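Local structure of protein Kif13b (Mus musculus, 5B64) at residues R87-W98 with Y111-D120. The protein is a kinesin-family protein that probably moves cargo along microtubules and binds a second protein through this fragment. Residues are numbered along the deposited sequence; the frame is centred on the assembly and turned at random.
Sequences RLLDMRDLYQEW and YFKRADPFYD
M91 and P117 bring the two backbones closest, with CA atoms 6.4 Å apart. From there the segments run antiparallel: L94 faces A115 and W98 faces F112. At A115 helix 106-114 gives way to a loop, where D116 OD1 accepts from F118 N in an Asx turn.

L94 fills the middle. Its CG lies anti to the backbone N (chi1 -168°), which carries both methyls across to the other segment. L94 CD2 meets A115 CB at 3.8 Å and touches the P117 ring; CD1 lies against Y111 and the A115 methyl. M91 runs across F118 in a Met-aromatic contact, SD 3.5 Å from CD2 of F118 and oblique to the ring. W98 turns an edge to a face of F112, with its CD1 over the ring centre and the planes at 68°. Nearby, Y111 OH donates to the syn lone pair of E97 OE2 at 2.6 Å.

At the other end R87 grips D120 end-on, R87 NH1 to D120 OD2 and R87 NH2 to D120 OD1, each at 3.1 Å, with planes 63° apart. R87 NH2 also donates to P117 O at 3.1 Å, from above the carbonyl plane. D120 has a second cation in K83, and R87 NE a salt bridge to an acidic side chain of the partner protein's chain. A leucine in place of R87 would probably leave P117 O without this donor, D120 without its guanidinium, and that acidic group without its mate.

The contact joins helix 81-100 to the end of helix 106-114 and the loop after it, with an apolar middle, a salt bridge at one end, and at the other an aromatic pair beside the E97-Y111 bond. R87, E97 and Y111 also bond the partner chain, so internal packing and partner binding share side chains.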
loop_
_atom_site.group_PDB
_atom_site.type_symbol
_atom_site.label_atom_id
_atom_site.label_comp_id
_atom_site.label_asym_id
_atom_site.label_seq_id
_atom_site.Cartn_x
_atom_site.Cartn_y
_atom_site.Cartn_z
ATOM N N ARG B 87 13.115 -4.390 -13.377
ATOM C CA ARG B 87 12.265 -4.154 -12.218
ATOM C C ARG B 87 12.952 -4.564 -10.936
ATOM O O ARG B 87 12.741 -3.931 -9.906
ATOM C CB ARG B 87 10.936 -4.893 -12.324
ATOM C CG ARG B 87 9.901 -4.137 -13.089
ATOM C CD ARG B 87 9.592 -2.750 -12.508
ATOM N NE ARG B 87 8.776 -2.034 -13.472
ATOM C CZ ARG B 87 7.504 -2.318 -13.732
ATOM N NH1 ARG B 87 6.851 -1.634 -14.667
ATOM N NH2 ARG B 87 6.877 -3.277 -13.055
ATOM N N LEU B 88 13.759 -5.629 -10.996
ATOM C CA LEU B 88 14.568 -6.041 -9.841
ATOM C C LEU B 88 15.459 -4.907 -9.291
ATOM O O LEU B 88 15.673 -4.807 -8.088
ATOM C CB LEU B 88 15.401 -7.290 -10.155
ATOM C CG LEU B 88 14.559 -8.556 -9.988
ATOM C CD1 LEU B 88 15.268 -9.790 -10.573
ATOM C CD2 LEU B 88 14.184 -8.762 -8.523
ATOM N N LEU B 89 15.971 -4.059 -10.175
ATOM C CA LEU B 89 16.735 -2.915 -9.738
ATOM C C LEU B 89 15.888 -2.116 -8.741
ATOM O O LEU B 89 16.370 -1.702 -7.682
ATOM C CB LEU B 89 17.121 -2.059 -10.943
ATOM C CG LEU B 89 18.471 -2.301 -11.623
ATOM C CD1 LEU B 89 18.910 -3.739 -11.486
ATOM C CD2 LEU B 89 18.430 -1.875 -13.112
ATOM N N ASP B 90 14.616 -1.947 -9.078
ATOM C CA ASP B 90 13.686 -1.164 -8.279
ATOM C C ASP B 90 13.223 -1.877 -7.005
ATOM O O ASP B 90 13.119 -1.252 -5.952
ATOM C CB ASP B 90 12.476 -0.753 -9.127
ATOM C CG ASP B 90 12.853 0.180 -10.267
ATOM O OD1 ASP B 90 13.743 1.047 -10.074
ATOM O OD2 ASP B 90 12.255 0.047 -11.363
ATOM N N MET B 91 12.933 -3.173 -7.115
ATOM C CA MET B 91 12.504 -3.996 -5.985
ATOM C C MET B 91 13.581 -4.048 -4.891
ATOM O O MET B 91 13.298 -3.823 -3.711
ATOM C CB MET B 91 12.186 -5.416 -6.470
ATOM C CG MET B 91 11.186 -5.515 -7.625
ATOM S SD MET B 91 10.797 -7.249 -7.971
ATOM C CE MET B 91 9.986 -7.174 -9.558
ATOM N N ARG B 92 14.815 -4.347 -5.295
ATOM C CA ARG B 92 15.978 -4.265 -4.406
ATOM C C ARG B 92 16.111 -2.913 -3.701
ATOM O O ARG B 92 16.303 -2.873 -2.490
ATOM C CB ARG B 92 17.263 -4.577 -5.168
ATOM C CG ARG B 92 17.312 -5.995 -5.696
ATOM C CD ARG B 92 18.566 -6.241 -6.513
ATOM N NE ARG B 92 18.529 -7.548 -7.161
ATOM C CZ ARG B 92 18.754 -7.760 -8.450
ATOM N NH1 ARG B 92 19.059 -6.749 -9.259
ATOM N NH2 ARG B 92 18.689 -8.994 -8.929
ATOM N N ASP B 93 16.003 -1.826 -4.464
ATOM C CA ASP B 93 15.975 -0.464 -3.915
ATOM C C ASP B 93 14.900 -0.281 -2.875
ATOM O O ASP B 93 15.187 0.196 -1.774
ATOM C CB ASP B 93 15.737 0.573 -5.006
ATOM C CG ASP B 93 16.963 0.811 -5.865
ATOM O OD1 ASP B 93 18.041 0.267 -5.527
ATOM O OD2 ASP B 93 16.847 1.545 -6.880
ATOM N N LEU B 94 13.666 -0.652 -3.228
ATOM C CA LEU B 94 12.516 -0.452 -2.342
ATOM C C LEU B 94 12.690 -1.275 -1.065
ATOM O O LEU B 94 12.408 -0.818 0.046
ATOM C CB LEU B 94 11.221 -0.852 -3.037
ATOM C CG LEU B 94 9.928 -0.429 -2.334
ATOM C CD1 LEU B 94 9.838 1.094 -2.209
ATOM C CD2 LEU B 94 8.684 -0.988 -3.052
ATOM N N TYR B 95 13.195 -2.486 -1.248
ATOM C CA TYR B 95 13.469 -3.376 -0.140
ATOM C C TYR B 95 14.492 -2.795 0.842
ATOM O O TYR B 95 14.275 -2.795 2.054
ATOM C CB TYR B 95 13.968 -4.713 -0.679
ATOM C CG TYR B 95 14.201 -5.721 0.398
ATOM C CD1 TYR B 95 13.141 -6.436 0.947
ATOM C CD2 TYR B 95 15.485 -5.963 0.881
ATOM C CE1 TYR B 95 13.357 -7.388 1.944
ATOM C CE2 TYR B 95 15.708 -6.899 1.889
ATOM C CZ TYR B 95 14.638 -7.608 2.414
ATOM O OH TYR B 95 14.859 -8.540 3.410
ATOM N N GLN B 96 15.613 -2.312 0.317
ATOM C CA GLN B 96 16.662 -1.774 1.168
ATOM C C GLN B 96 16.161 -0.496 1.823
ATOM O O GLN B 96 16.495 -0.201 2.962
ATOM C CB GLN B 96 17.931 -1.510 0.366
ATOM C CG GLN B 96 19.056 -0.955 1.196
ATOM C CD GLN B 96 20.300 -0.666 0.366
ATOM O OE1 GLN B 96 20.216 -0.126 -0.745
ATOM N NE2 GLN B 96 21.463 -1.029 0.899
ATOM N N GLU B 97 15.339 0.253 1.099
ATOM C CA GLU B 97 14.724 1.439 1.664
ATOM C C GLU B 97 13.806 1.062 2.834
ATOM O O GLU B 97 13.788 1.732 3.864
ATOM C CB GLU B 97 13.948 2.220 0.597
ATOM C CG GLU B 97 13.756 3.669 0.975
ATOM C CD GLU B 97 12.756 4.413 0.095
ATOM O OE1 GLU B 97 12.398 5.574 0.445
ATOM O OE2 GLU B 97 12.333 3.845 -0.933
ATOM N N TRP B 98 13.049 -0.014 2.659
ATOM C CA TRP B 98 12.141 -0.505 3.678
ATOM C C TRP B 98 12.893 -0.956 4.927
ATOM O O TRP B 98 12.558 -0.534 6.041
ATOM C CB TRP B 98 11.313 -1.659 3.105
ATOM C CG TRP B 98 10.331 -2.244 4.070
ATOM C CD1 TRP B 98 9.267 -1.613 4.643
ATOM C CD2 TRP B 98 10.308 -3.589 4.554
ATOM N NE1 TRP B 98 8.587 -2.483 5.460
ATOM C CE2 TRP B 98 9.210 -3.701 5.426
ATOM C CE3 TRP B 98 11.118 -4.711 4.342
ATOM C CZ2 TRP B 98 8.894 -4.893 6.078
ATOM C CZ3 TRP B 98 10.804 -5.897 4.995
ATOM C CH2 TRP B 98 9.703 -5.978 5.848
ATOM N N TYR B 111 3.606 5.472 1.786
ATOM C CA TYR B 111 4.624 5.376 0.773
ATOM C C TYR B 111 4.922 3.910 0.423
ATOM O O TYR B 111 4.909 3.542 -0.741
ATOM C CB TYR B 111 5.889 6.143 1.177
ATOM C CG TYR B 111 7.065 5.791 0.292
ATOM C CD1 TYR B 111 7.876 4.695 0.588
ATOM C CD2 TYR B 111 7.336 6.517 -0.865
ATOM C CE1 TYR B 111 8.921 4.346 -0.222
ATOM C CE2 TYR B 111 8.396 6.176 -1.683
ATOM C CZ TYR B 111 9.188 5.086 -1.355
ATOM O OH TYR B 111 10.252 4.715 -2.154
ATOM N N PHE B 112 5.187 3.080 1.425
ATOM C CA PHE B 112 5.452 1.660 1.184
ATOM C C PHE B 112 4.211 0.904 0.702
ATOM O O PHE B 112 4.321 -0.007 -0.126
ATOM C CB PHE B 112 6.112 0.976 2.407
ATOM C CG PHE B 112 7.538 1.420 2.637
ATOM C CD1 PHE B 112 8.563 0.982 1.800
ATOM C CD2 PHE B 112 7.849 2.331 3.644
ATOM C CE1 PHE B 112 9.881 1.430 1.983
ATOM C CE2 PHE B 112 9.175 2.778 3.846
ATOM C CZ PHE B 112 10.191 2.328 3.010
ATOM N N LYS B 113 3.036 1.284 1.202
ATOM C CA LYS B 113 1.814 0.595 0.796
ATOM C C LYS B 113 1.566 0.777 -0.703
ATOM O O LYS B 113 1.198 -0.165 -1.401
ATOM C CB LYS B 113 0.593 1.080 1.592
ATOM C CG LYS B 113 -0.717 0.416 1.125
ATOM C CD LYS B 113 -1.968 1.090 1.699
ATOM C CE LYS B 113 -2.864 1.730 0.611
ATOM N NZ LYS B 113 -3.888 0.816 -0.028
ATOM N N ARG B 114 1.776 1.998 -1.185
ATOM C CA ARG B 114 1.441 2.345 -2.550
ATOM C C ARG B 114 2.519 1.956 -3.558
ATOM O O ARG B 114 2.226 1.841 -4.745
ATOM C CB ARG B 114 1.121 3.844 -2.655
ATOM C CG ARG B 114 -0.063 4.249 -1.846
ATOM C CD ARG B 114 -0.505 5.655 -2.132
ATOM N NE ARG B 114 -1.303 5.800 -3.352
ATOM C CZ ARG B 114 -2.596 5.493 -3.457
ATOM N NH1 ARG B 114 -3.262 4.971 -2.423
ATOM N NH2 ARG B 114 -3.224 5.698 -4.611
ATOM N N ALA B 115 3.755 1.755 -3.104
ATOM C CA ALA B 115 4.848 1.501 -4.033
ATOM C C ALA B 115 4.832 0.056 -4.524
ATOM O O ALA B 115 5.125 -0.875 -3.766
ATOM C CB ALA B 115 6.219 1.876 -3.414
ATOM N N ASP B 116 4.509 -0.119 -5.804
ATOM C CA ASP B 116 4.301 -1.447 -6.371
ATOM C C ASP B 116 5.013 -1.680 -7.706
ATOM O O ASP B 116 4.392 -1.640 -8.772
ATOM C CB ASP B 116 2.809 -1.686 -6.550
ATOM C CG ASP B 116 2.481 -3.136 -6.736
ATOM O OD1 ASP B 116 3.427 -3.934 -6.895
ATOM O OD2 ASP B 116 1.277 -3.487 -6.726
ATOM N N PRO B 117 6.323 -1.937 -7.653
ATOM C CA PRO B 117 7.044 -2.273 -8.886
ATOM C C PRO B 117 6.839 -3.749 -9.258
ATOM O O PRO B 117 7.460 -4.247 -10.211
ATOM C CB PRO B 117 8.509 -2.010 -8.506
ATOM C CG PRO B 117 8.552 -2.277 -7.009
ATOM C CD PRO B 117 7.208 -1.865 -6.469
ATOM N N PHE B 118 5.977 -4.438 -8.510
ATOM C CA PHE B 118 5.852 -5.892 -8.632
ATOM C C PHE B 118 4.780 -6.315 -9.648
ATOM O O PHE B 118 4.830 -7.416 -10.214
ATOM C CB PHE B 118 5.575 -6.541 -7.266
ATOM C CG PHE B 118 6.595 -6.208 -6.203
ATOM C CD1 PHE B 118 6.336 -5.207 -5.258
ATOM C CD2 PHE B 118 7.816 -6.895 -6.137
ATOM C CE1 PHE B 118 7.280 -4.894 -4.275
ATOM C CE2 PHE B 118 8.764 -6.580 -5.149
ATOM C CZ PHE B 118 8.493 -5.587 -4.221
ATOM N N TYR B 119 3.816 -5.440 -9.887
ATOM C CA TYR B 119 2.717 -5.780 -10.777
ATOM C C TYR B 119 2.184 -4.505 -11.445
ATOM O O TYR B 119 2.236 -3.425 -10.867
ATOM C CB TYR B 119 1.632 -6.531 -9.981
ATOM C CG TYR B 119 0.407 -6.903 -10.769
ATOM C CD1 TYR B 119 0.376 -8.063 -11.553
ATOM C CD2 TYR B 119 -0.729 -6.098 -10.740
ATOM C CE1 TYR B 119 -0.757 -8.400 -12.285
ATOM C CE2 TYR B 119 -1.861 -6.427 -11.477
ATOM C CZ TYR B 119 -1.872 -7.577 -12.235
ATOM O OH TYR B 119 -3.001 -7.895 -12.945
ATOM N N ASP B 120 1.703 -4.619 -12.673
ATOM C CA ASP B 120 1.268 -3.438 -13.399
ATOM C C ASP B 120 -0.247 -3.370 -13.577
ATOM O O ASP B 120 -0.839 -4.206 -14.262
ATOM C CB ASP B 120 2.016 -3.327 -14.728
ATOM C CG ASP B 120 3.495 -2.992 -14.529
ATOM O OD1 ASP B 120 3.858 -2.551 -13.406
ATOM O OD2 ASP B 120 4.295 -3.158 -15.477
#